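Lysine cyclodeaminase (Streptomyces pristinaespiralis, PDB 5YU3) catalyses the NAD-dependent cyclisation of L-lysine with loss of ammonia, presumably to L-pipecolic acid, and also recognises L-ornithine and L-2,4-diaminobutyric acid. Local coordinates at residues M1-L6 and A107-D113; L154-S158 and A183-V188; T254-Q260 and V298-F304. All coordinates share one frame; numbering follows the deposited sequence.

Contact 1. Residues M1-L6 and A107-D113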
# COMPACT_ATOMS: atom_id res chain seq x y z
N MET A 1 3.33 4.71 22.48
CA MET A 1 2.47 4.14 21.44
C MET A 1 3.09 2.90 20.81
O MET A 1 4.26 2.90 20.41
CB MET A 1 2.18 5.16 20.35
CG MET A 1 1.52 6.43 20.85
SD MET A 1 1.26 7.60 19.50
CE MET A 1 0.35 6.59 18.34
N GLU A 2 2.32 1.82 20.72
CA GLU A 2 2.80 0.62 20.05
C GLU A 2 1.71 0.09 19.14
O GLU A 2 0.52 0.36 19.35
CB GLU A 2 3.21 -0.46 21.06
CG GLU A 2 4.39 -0.07 21.94
CD GLU A 2 4.66 -1.11 23.01
OE1 GLU A 2 3.73 -1.41 23.77
OE2 GLU A 2 5.80 -1.63 23.08
N THR A 3 2.13 -0.65 18.12
CA THR A 3 1.18 -1.24 17.19
C THR A 3 0.53 -2.46 17.82
O THR A 3 1.21 -3.31 18.40
CB THR A 3 1.90 -1.63 15.89
OG1 THR A 3 2.43 -0.46 15.27
CG2 THR A 3 0.94 -2.30 14.92
N TRP A 4 -0.79 -2.54 17.69
CA TRP A 4 -1.53 -3.72 18.13
C TRP A 4 -1.45 -4.76 17.02
O TRP A 4 -2.00 -4.55 15.93
CB TRP A 4 -2.97 -3.32 18.42
CG TRP A 4 -3.86 -4.39 18.99
CD1 TRP A 4 -3.49 -5.55 19.61
CD2 TRP A 4 -5.29 -4.36 19.00
NE1 TRP A 4 -4.61 -6.25 20.00
CE2 TRP A 4 -5.73 -5.55 19.63
CE3 TRP A 4 -6.25 -3.46 18.52
CZ2 TRP A 4 -7.08 -5.85 19.81
CZ3 TRP A 4 -7.60 -3.77 18.69
CH2 TRP A 4 -7.99 -4.95 19.33
N VAL A 5 -0.75 -5.86 17.26
CA VAL A 5 -0.60 -6.93 16.28
C VAL A 5 -1.48 -8.09 16.70
O VAL A 5 -1.33 -8.61 17.82
CB VAL A 5 0.86 -7.38 16.12
CG1 VAL A 5 0.95 -8.54 15.14
CG2 VAL A 5 1.73 -6.23 15.64
N LEU A 6 -2.38 -8.51 15.82
CA LEU A 6 -3.12 -9.75 16.01
C LEU A 6 -2.37 -10.86 15.28
O LEU A 6 -2.37 -10.91 14.05
CB LEU A 6 -4.54 -9.61 15.49
CG LEU A 6 -5.45 -8.60 16.17
CD1 LEU A 6 -6.87 -8.74 15.64
CD2 LEU A 6 -5.42 -8.77 17.69
N ALA A 107 0.15 7.17 12.43
CA ALA A 107 0.83 6.04 13.06
C ALA A 107 0.14 4.72 12.74
O ALA A 107 -1.08 4.64 12.69
CB ALA A 107 0.90 6.24 14.57
N LEU A 108 0.95 3.67 12.57
CA LEU A 108 0.42 2.31 12.40
C LEU A 108 -0.16 1.83 13.73
O LEU A 108 0.58 1.62 14.69
CB LEU A 108 1.54 1.39 11.92
CG LEU A 108 1.24 -0.11 11.86
CD1 LEU A 108 0.19 -0.37 10.78
CD2 LEU A 108 2.50 -0.94 11.60
N THR A 109 -1.48 1.65 13.80
CA THR A 109 -2.12 1.30 15.07
C THR A 109 -2.50 -0.17 15.19
O THR A 109 -2.58 -0.69 16.31
CB THR A 109 -3.38 2.14 15.31
OG1 THR A 109 -4.31 1.95 14.24
CG2 THR A 109 -3.04 3.64 15.46
N ALA A 110 -2.73 -0.87 14.08
CA ALA A 110 -3.15 -2.26 14.17
C ALA A 110 -2.79 -2.99 12.88
O ALA A 110 -2.75 -2.40 11.80
CB ALA A 110 -4.66 -2.36 14.44
N LEU A 111 -2.49 -4.28 13.03
CA LEU A 111 -2.07 -5.13 11.92
C LEU A 111 -2.56 -6.55 12.15
O LEU A 111 -2.38 -7.07 13.26
CB LEU A 111 -0.53 -5.11 11.80
CG LEU A 111 0.09 -6.06 10.78
CD1 LEU A 111 -0.34 -5.66 9.38
CD2 LEU A 111 1.61 -6.02 10.92
N MET A 112 -3.14 -7.19 11.13
CA MET A 112 -3.68 -8.54 11.30
C MET A 112 -3.64 -9.30 9.98
O MET A 112 -3.45 -8.73 8.90
CB MET A 112 -5.12 -8.51 11.83
CG MET A 112 -6.12 -7.86 10.87
SD MET A 112 -7.84 -8.01 11.42
CE MET A 112 -8.11 -9.76 11.15
N ASP A 113 -3.82 -10.62 10.10
CA ASP A 113 -3.98 -11.50 8.94
C ASP A 113 -5.08 -11.00 8.02
O ASP A 113 -6.12 -10.50 8.47
CB ASP A 113 -4.33 -12.92 9.40
CG ASP A 113 -4.78 -13.80 8.25
OD1 ASP A 113 -3.97 -14.03 7.34
OD2 ASP A 113 -5.95 -14.27 8.26
O HOH W 1 -2.88 0.75 18.70

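Contact 2. Residues L154-S158 and A183-V188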
# COMPACT_ATOMS: atom_id res chain seq x y z
N LEU A 154 -20.10 -20.95 -0.17
CA LEU A 154 -21.10 -21.91 0.29
C LEU A 154 -21.54 -21.59 1.72
O LEU A 154 -22.73 -21.57 2.02
CB LEU A 154 -20.55 -23.33 0.19
CG LEU A 154 -21.38 -24.37 0.95
CD1 LEU A 154 -22.81 -24.40 0.41
CD2 LEU A 154 -20.76 -25.73 0.84
N HIS A 155 -20.58 -21.29 2.60
CA HIS A 155 -20.94 -21.06 3.99
C HIS A 155 -21.85 -19.84 4.13
O HIS A 155 -22.94 -19.93 4.72
CB HIS A 155 -19.68 -20.90 4.84
CG HIS A 155 -19.97 -20.64 6.29
ND1 HIS A 155 -19.17 -19.84 7.08
CD2 HIS A 155 -20.98 -21.08 7.07
CE1 HIS A 155 -19.68 -19.81 8.30
NE2 HIS A 155 -20.78 -20.54 8.32
N ALA A 156 -21.43 -18.69 3.59
CA ALA A 156 -22.25 -17.48 3.70
C ALA A 156 -23.63 -17.67 3.08
O ALA A 156 -24.64 -17.27 3.66
CB ALA A 156 -21.54 -16.30 3.05
N LEU A 157 -23.69 -18.23 1.87
CA LEU A 157 -24.99 -18.37 1.22
C LEU A 157 -25.90 -19.32 1.99
O LEU A 157 -27.11 -19.09 2.05
CB LEU A 157 -24.81 -18.85 -0.23
CG LEU A 157 -24.13 -17.78 -1.09
CD1 LEU A 157 -23.71 -18.36 -2.44
CD2 LEU A 157 -25.03 -16.57 -1.26
N SER A 158 -25.33 -20.35 2.62
CA SER A 158 -26.14 -21.27 3.42
C SER A 158 -26.74 -20.59 4.64
O SER A 158 -27.72 -21.11 5.20
CB SER A 158 -25.31 -22.49 3.84
OG SER A 158 -24.47 -22.19 4.96
N ALA A 183 -16.53 -28.67 3.01
CA ALA A 183 -17.86 -28.09 3.13
C ALA A 183 -18.74 -28.78 4.18
O ALA A 183 -19.82 -28.27 4.48
CB ALA A 183 -18.59 -28.17 1.78
N ALA A 184 -18.29 -29.91 4.72
CA ALA A 184 -19.17 -30.78 5.51
C ALA A 184 -19.85 -30.04 6.65
O ALA A 184 -21.04 -30.27 6.92
CB ALA A 184 -18.36 -31.96 6.05
N PHE A 185 -19.13 -29.14 7.33
CA PHE A 185 -19.67 -28.49 8.52
C PHE A 185 -20.93 -27.70 8.22
O PHE A 185 -21.74 -27.48 9.13
CB PHE A 185 -18.61 -27.58 9.17
CG PHE A 185 -18.44 -26.24 8.49
CD1 PHE A 185 -17.58 -26.10 7.41
CD2 PHE A 185 -19.13 -25.11 8.94
CE1 PHE A 185 -17.41 -24.86 6.78
CE2 PHE A 185 -18.97 -23.87 8.31
CZ PHE A 185 -18.10 -23.75 7.24
N THR A 186 -21.13 -27.26 6.97
CA THR A 186 -22.29 -26.46 6.62
C THR A 186 -23.57 -27.27 6.57
O THR A 186 -24.66 -26.69 6.61
CB THR A 186 -22.11 -25.79 5.26
OG1 THR A 186 -22.05 -26.81 4.25
CG2 THR A 186 -20.82 -24.97 5.22
N GLY A 187 -23.46 -28.59 6.43
CA GLY A 187 -24.63 -29.43 6.30
C GLY A 187 -25.27 -29.42 4.92
O GLY A 187 -26.33 -30.03 4.74
N VAL A 188 -24.67 -28.73 3.95
CA VAL A 188 -25.19 -28.71 2.59
C VAL A 188 -24.56 -29.86 1.82
O VAL A 188 -23.33 -29.93 1.70
CB VAL A 188 -24.91 -27.36 1.90
CG1 VAL A 188 -25.41 -27.38 0.45
CG2 VAL A 188 -25.55 -26.21 2.67
O HOH W 2 -24.79 -23.66 7.22

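Contact 3. Residues T254-Q260 and V298-F304. With NA (sodium ion), chain E; NAD (nicotinamide-adenine-dinucleotide), chain F; PRO (proline), chain G.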
# COMPACT_ATOMS: atom_id res chain seq x y z
N THR A 254 -25.33 -5.94 -11.28
CA THR A 254 -24.96 -4.97 -10.25
C THR A 254 -23.51 -5.22 -9.85
O THR A 254 -23.12 -6.37 -9.59
CB THR A 254 -25.87 -5.05 -9.02
OG1 THR A 254 -25.47 -4.07 -8.05
CG2 THR A 254 -25.84 -6.44 -8.37
N ALA A 255 -22.69 -4.17 -9.85
CA ALA A 255 -21.29 -4.28 -9.46
C ALA A 255 -21.11 -3.78 -8.04
O ALA A 255 -21.84 -2.89 -7.58
CB ALA A 255 -20.39 -3.47 -10.40
N ASP A 256 -20.12 -4.34 -7.34
CA ASP A 256 -19.82 -3.79 -6.02
C ASP A 256 -19.16 -2.42 -6.15
O ASP A 256 -19.39 -1.54 -5.31
CB ASP A 256 -18.95 -4.76 -5.19
CG ASP A 256 -17.62 -5.16 -5.85
OD1 ASP A 256 -17.26 -4.77 -7.00
OD2 ASP A 256 -16.90 -5.94 -5.18
N HIS A 257 -18.42 -2.21 -7.21
CA HIS A 257 -17.61 -1.00 -7.39
C HIS A 257 -17.57 -0.78 -8.89
O HIS A 257 -16.79 -1.43 -9.59
CB HIS A 257 -16.21 -1.20 -6.80
CG HIS A 257 -15.40 0.05 -6.70
ND1 HIS A 257 -15.09 0.84 -7.79
CD2 HIS A 257 -14.79 0.63 -5.64
CE1 HIS A 257 -14.34 1.85 -7.40
NE2 HIS A 257 -14.14 1.75 -6.10
N PRO A 258 -18.46 0.06 -9.43
CA PRO A 258 -18.58 0.16 -10.90
C PRO A 258 -17.27 0.40 -11.63
O PRO A 258 -16.96 -0.31 -12.60
CB PRO A 258 -19.57 1.30 -11.07
CG PRO A 258 -20.41 1.26 -9.71
CD PRO A 258 -19.57 0.85 -8.78
N GLU A 259 -16.48 1.39 -11.19
CA GLU A 259 -15.25 1.70 -11.90
C GLU A 259 -14.29 0.52 -11.86
O GLU A 259 -13.67 0.17 -12.87
CB GLU A 259 -14.59 2.95 -11.32
CG GLU A 259 -13.36 3.39 -12.10
CD GLU A 259 -12.83 4.76 -11.67
OE1 GLU A 259 -13.05 5.16 -10.52
OE2 GLU A 259 -12.17 5.42 -12.51
N GLN A 260 -14.16 -0.13 -10.70
CA GLN A 260 -13.29 -1.30 -10.60
C GLN A 260 -13.80 -2.45 -11.45
O GLN A 260 -13.01 -3.19 -12.05
CB GLN A 260 -13.20 -1.73 -9.15
CG GLN A 260 -11.91 -2.37 -8.77
CD GLN A 260 -11.69 -2.24 -7.29
OE1 GLN A 260 -10.99 -1.34 -6.83
NE2 GLN A 260 -12.33 -3.11 -6.52
N VAL A 298 -26.73 -10.89 -12.12
CA VAL A 298 -25.31 -11.13 -11.87
C VAL A 298 -24.83 -10.07 -10.90
O VAL A 298 -25.04 -8.87 -11.13
CB VAL A 298 -24.48 -11.07 -13.16
CG1 VAL A 298 -22.98 -11.08 -12.81
CG2 VAL A 298 -24.84 -12.22 -14.08
N PHE A 299 -24.18 -10.51 -9.82
CA PHE A 299 -23.44 -9.62 -8.92
C PHE A 299 -21.98 -9.73 -9.34
O PHE A 299 -21.36 -10.79 -9.20
CB PHE A 299 -23.64 -10.03 -7.46
CG PHE A 299 -22.65 -9.40 -6.49
CD1 PHE A 299 -22.33 -8.04 -6.56
CD2 PHE A 299 -22.06 -10.16 -5.48
CE1 PHE A 299 -21.43 -7.45 -5.66
CE2 PHE A 299 -21.17 -9.59 -4.56
CZ PHE A 299 -20.85 -8.22 -4.66
N ASP A 300 -21.46 -8.64 -9.90
CA ASP A 300 -20.07 -8.56 -10.35
C ASP A 300 -19.21 -8.12 -9.17
O ASP A 300 -19.17 -6.93 -8.84
CB ASP A 300 -19.94 -7.60 -11.52
CG ASP A 300 -18.60 -7.71 -12.22
OD1 ASP A 300 -17.86 -8.68 -11.94
OD2 ASP A 300 -18.29 -6.84 -13.07
N SER A 301 -18.54 -9.08 -8.54
CA SER A 301 -17.78 -8.86 -7.31
C SER A 301 -16.30 -8.74 -7.65
O SER A 301 -15.73 -9.63 -8.31
CB SER A 301 -18.02 -10.01 -6.32
OG SER A 301 -17.31 -9.80 -5.10
N THR A 302 -15.69 -7.64 -7.23
CA THR A 302 -14.25 -7.45 -7.35
C THR A 302 -13.56 -7.28 -6.02
O THR A 302 -12.34 -7.48 -5.95
CB THR A 302 -13.94 -6.22 -8.23
OG1 THR A 302 -14.45 -5.04 -7.60
CG2 THR A 302 -14.57 -6.39 -9.61
N GLY A 303 -14.30 -6.94 -4.96
CA GLY A 303 -13.74 -6.67 -3.65
C GLY A 303 -13.26 -5.24 -3.56
O GLY A 303 -12.66 -4.73 -4.50
N PHE A 304 -13.55 -4.56 -2.45
CA PHE A 304 -12.98 -3.23 -2.29
C PHE A 304 -12.69 -2.99 -0.82
O PHE A 304 -13.25 -3.65 0.07
CB PHE A 304 -13.86 -2.13 -2.94
CG PHE A 304 -15.24 -1.97 -2.35
CD1 PHE A 304 -16.25 -2.90 -2.60
CD2 PHE A 304 -15.55 -0.83 -1.60
CE1 PHE A 304 -17.52 -2.73 -2.08
CE2 PHE A 304 -16.83 -0.65 -1.08
CZ PHE A 304 -17.82 -1.60 -1.32
NA NA E . -15.98 -10.47 -10.87
PA NAD F . -7.97 -20.89 -5.21
O1A NAD F . -6.69 -21.10 -5.95
O2A NAD F . -8.11 -21.36 -3.78
O5B NAD F . -9.14 -21.64 -6.02
C5B NAD F . -9.35 -21.35 -7.41
C4B NAD F . -9.87 -22.64 -8.04
O4B NAD F . -10.26 -22.37 -9.39
C3B NAD F . -8.77 -23.71 -8.13
O3B NAD F . -9.18 -24.89 -7.41
C2B NAD F . -8.64 -23.98 -9.62
O2B NAD F . -8.39 -25.35 -9.94
C1B NAD F . -10.00 -23.56 -10.13
N9A NAD F . -10.10 -23.25 -11.57
C8A NAD F . -9.19 -22.65 -12.37
N7A NAD F . -9.69 -22.53 -13.64
C5A NAD F . -10.94 -23.05 -13.64
C6A NAD F . -12.02 -23.25 -14.61
N6A NAD F . -11.89 -22.85 -15.90
N1A NAD F . -13.16 -23.83 -14.17
C2A NAD F . -13.34 -24.24 -12.90
N3A NAD F . -12.39 -24.10 -11.96
C4A NAD F . -11.20 -23.52 -12.27
O3 NAD F . -8.31 -19.30 -5.29
PN NAD F . -9.46 -18.52 -4.51
O1N NAD F . -10.67 -19.42 -4.39
O2N NAD F . -8.85 -17.90 -3.27
O5D NAD F . -9.78 -17.30 -5.52
C5D NAD F . -10.53 -17.53 -6.71
C4D NAD F . -10.76 -16.20 -7.42
O4D NAD F . -11.46 -15.30 -6.55
C3D NAD F . -9.45 -15.51 -7.77
O3D NAD F . -9.61 -14.84 -9.04
C2D NAD F . -9.32 -14.46 -6.69
O2D NAD F . -8.45 -13.38 -7.07
C1D NAD F . -10.77 -14.05 -6.55
N1N NAD F . -11.09 -13.32 -5.33
C2N NAD F . -12.06 -12.39 -5.39
C3N NAD F . -12.42 -11.66 -4.27
C7N NAD F . -13.51 -10.65 -4.39
O7N NAD F . -13.69 -9.84 -3.51
N7N NAD F . -14.31 -10.70 -5.47
C4N NAD F . -11.79 -11.91 -3.05
C5N NAD F . -10.81 -12.90 -3.01
C6N NAD F . -10.48 -13.60 -4.16
N PRO G . -9.41 -9.25 -5.30
CA PRO G . -8.97 -9.72 -3.88
C PRO G . -9.50 -8.75 -2.80
O PRO G . -8.92 -8.86 -1.70
CB PRO G . -7.70 -9.75 -3.97
CG PRO G . -7.44 -10.26 -5.48
CD PRO G . -8.56 -10.13 -6.12
OXT PRO G . -10.47 -7.92 -2.97

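Contact 1. Residues M1-L6 and A107-D113
T3 and L108 meet where two parallel strands, 3-6 and 108-113, begin to run together, their short axes only 7° from parallel. The T3 hydroxyl gives its proton to the L108 carbonyl, OG1 to O 2.8 Å, coming from well above the carbonyl plane. The torsion explains both contacts of this side chain: OG1 lies beside the backbone N (chi1 -63°), turned to the L108 oxygen, while CG2 packs on L108 CG at 3.8 Å.

From there the backbones pair in the usual parallel manner. W4 N donates to T109 O at 2.9 Å, L111 N returns a bond to W4 O at 3.0 Å, and L6 N reaches L111 O at 2.9 Å. A110 CA adds a CH...O contact of 3.1 Å to W4 O. Further on, the L6 and M112 side chains run alongside one another on one face, CB to CB 3.9 Å. At the other end M1 bends at its thioether so that CE rests on A107 CB, and a water donates to T109 O and, weakly, to E2 O.

Behind this shell, a classic beta bulge puts T109 and A110 together opposite R100 of strand 94-102. Strand 326-328 pairs with the far side of strand 3-6, through T3 with V328 and V5 with I326. The W4 indole turns from the strand pair to helix 305-321 and gives NE1 to L324 O, whereas L111 on the other face packs against L111 of the second subunit.

Contact 2. Residues L154-S158 and A183-V188
L154 pushes both branches of its side chain into the turn formed by A183-V188, and the packing is tightest here: CD2 stands only 3.4 Å from A183 CB, closer than normal van der Waals contact, and CD1 lies 3.9 Å from V188 CB. One helical turn on, S158 CB touches V188 CG2. Beside this apolar wedge, the edge of the F185 ring is directed at a face of the H155 imidazole, a T-shaped pair with centroids 5.0 Å apart and planes at 67°. Imidazole rotation is further fixed from outside, by D21 at NE2 and Y341 of the second subunit at ND1.

Around T186 the contact is looser: its CG2 comes only to 4.1 Å from H155 CA, and a water donates to S158 OG and to T186 O, joining helix and turn. T186 keeps its hydroxyl within its own segment: chi1 of 65° sets OG1 between the backbone N and the carbonyl carbon, where it donates to A183 O at 2.7 Å and accepts from V188 N, an ST turn.

Helix 148-160 follows strand 140-144, and the turn runs into strand 189-192, outermost in the parallel sheet of this chain, an arrangement consistent with the Rossmann-type dinucleotide-binding fold.

Contact 3. Residues T254-Q260 and V298-F304
The carboxylate of D256 is gripped on both oxygens by the loop that follows strand 297-300. OD2 takes G303 N at 2.8 Å on its syn lone pair and T302 N, more tilted, at 2.9 Å, and OD1 receives the T302 hydroxyl, OG1 to OD1 2.9 Å. Both segments leave the C-terminal ends of their strands in a parallel Rossmann-type sheet, where such folds bind their cofactor. A chi1 of 57° folds the D256 carboxylate back over its own backbone, toward the T302-G303 amides.

In the second shell, Q260 NE2 donates nearly straight to T302 OG1 at 3.1 Å, with the hydroxyl in the amide plane, while R49 N engages Q260 OE1. H257, the N-cap of helix 258-264, accepts a capping hydrogen bond from Q260 N at ND1, while NE2 is bonded to S46 O; its ring edge is turned toward the face of F304 in an offset edge-to-face pair.

Upstream, the strands pair in parallel: T254 N bonds to V298 O, D300 N to T254 O and D256 N to D300 O. D300 OD1 lies 2.8 Å from the sodium ion and S301 O 2.7 Å from it; A232 O and G234 O complete the site. C267 N donates to D300 OD2 and E266 N to OD1. Beyond the metal, NAD N7N donates to S301 OG at 3.2 Å.

Overall arrangement
The three contacts sample the two sheets of one chain. Contact 1 belongs to the mixed sheet beside the dimer partner; contact 3 lies in the parallel, nucleotide-binding sheet and contact 2 packs a helix and a turn beside it. Contact 3 lies on the site itself, touching sodium, NAD and proline. The other two stand back: the side chain of D113 in contact 1 is about 12 Å from both bound proline and NAD, and that of L154 in contact 2 is about 12 Å from NAD. Contacts 2 and 3 come nearest, about 8 Å between closest atoms with centres 24 Å apart; contact 1 is centred 33 Å from contact 2 and 29 Å from contact 3. None touches another.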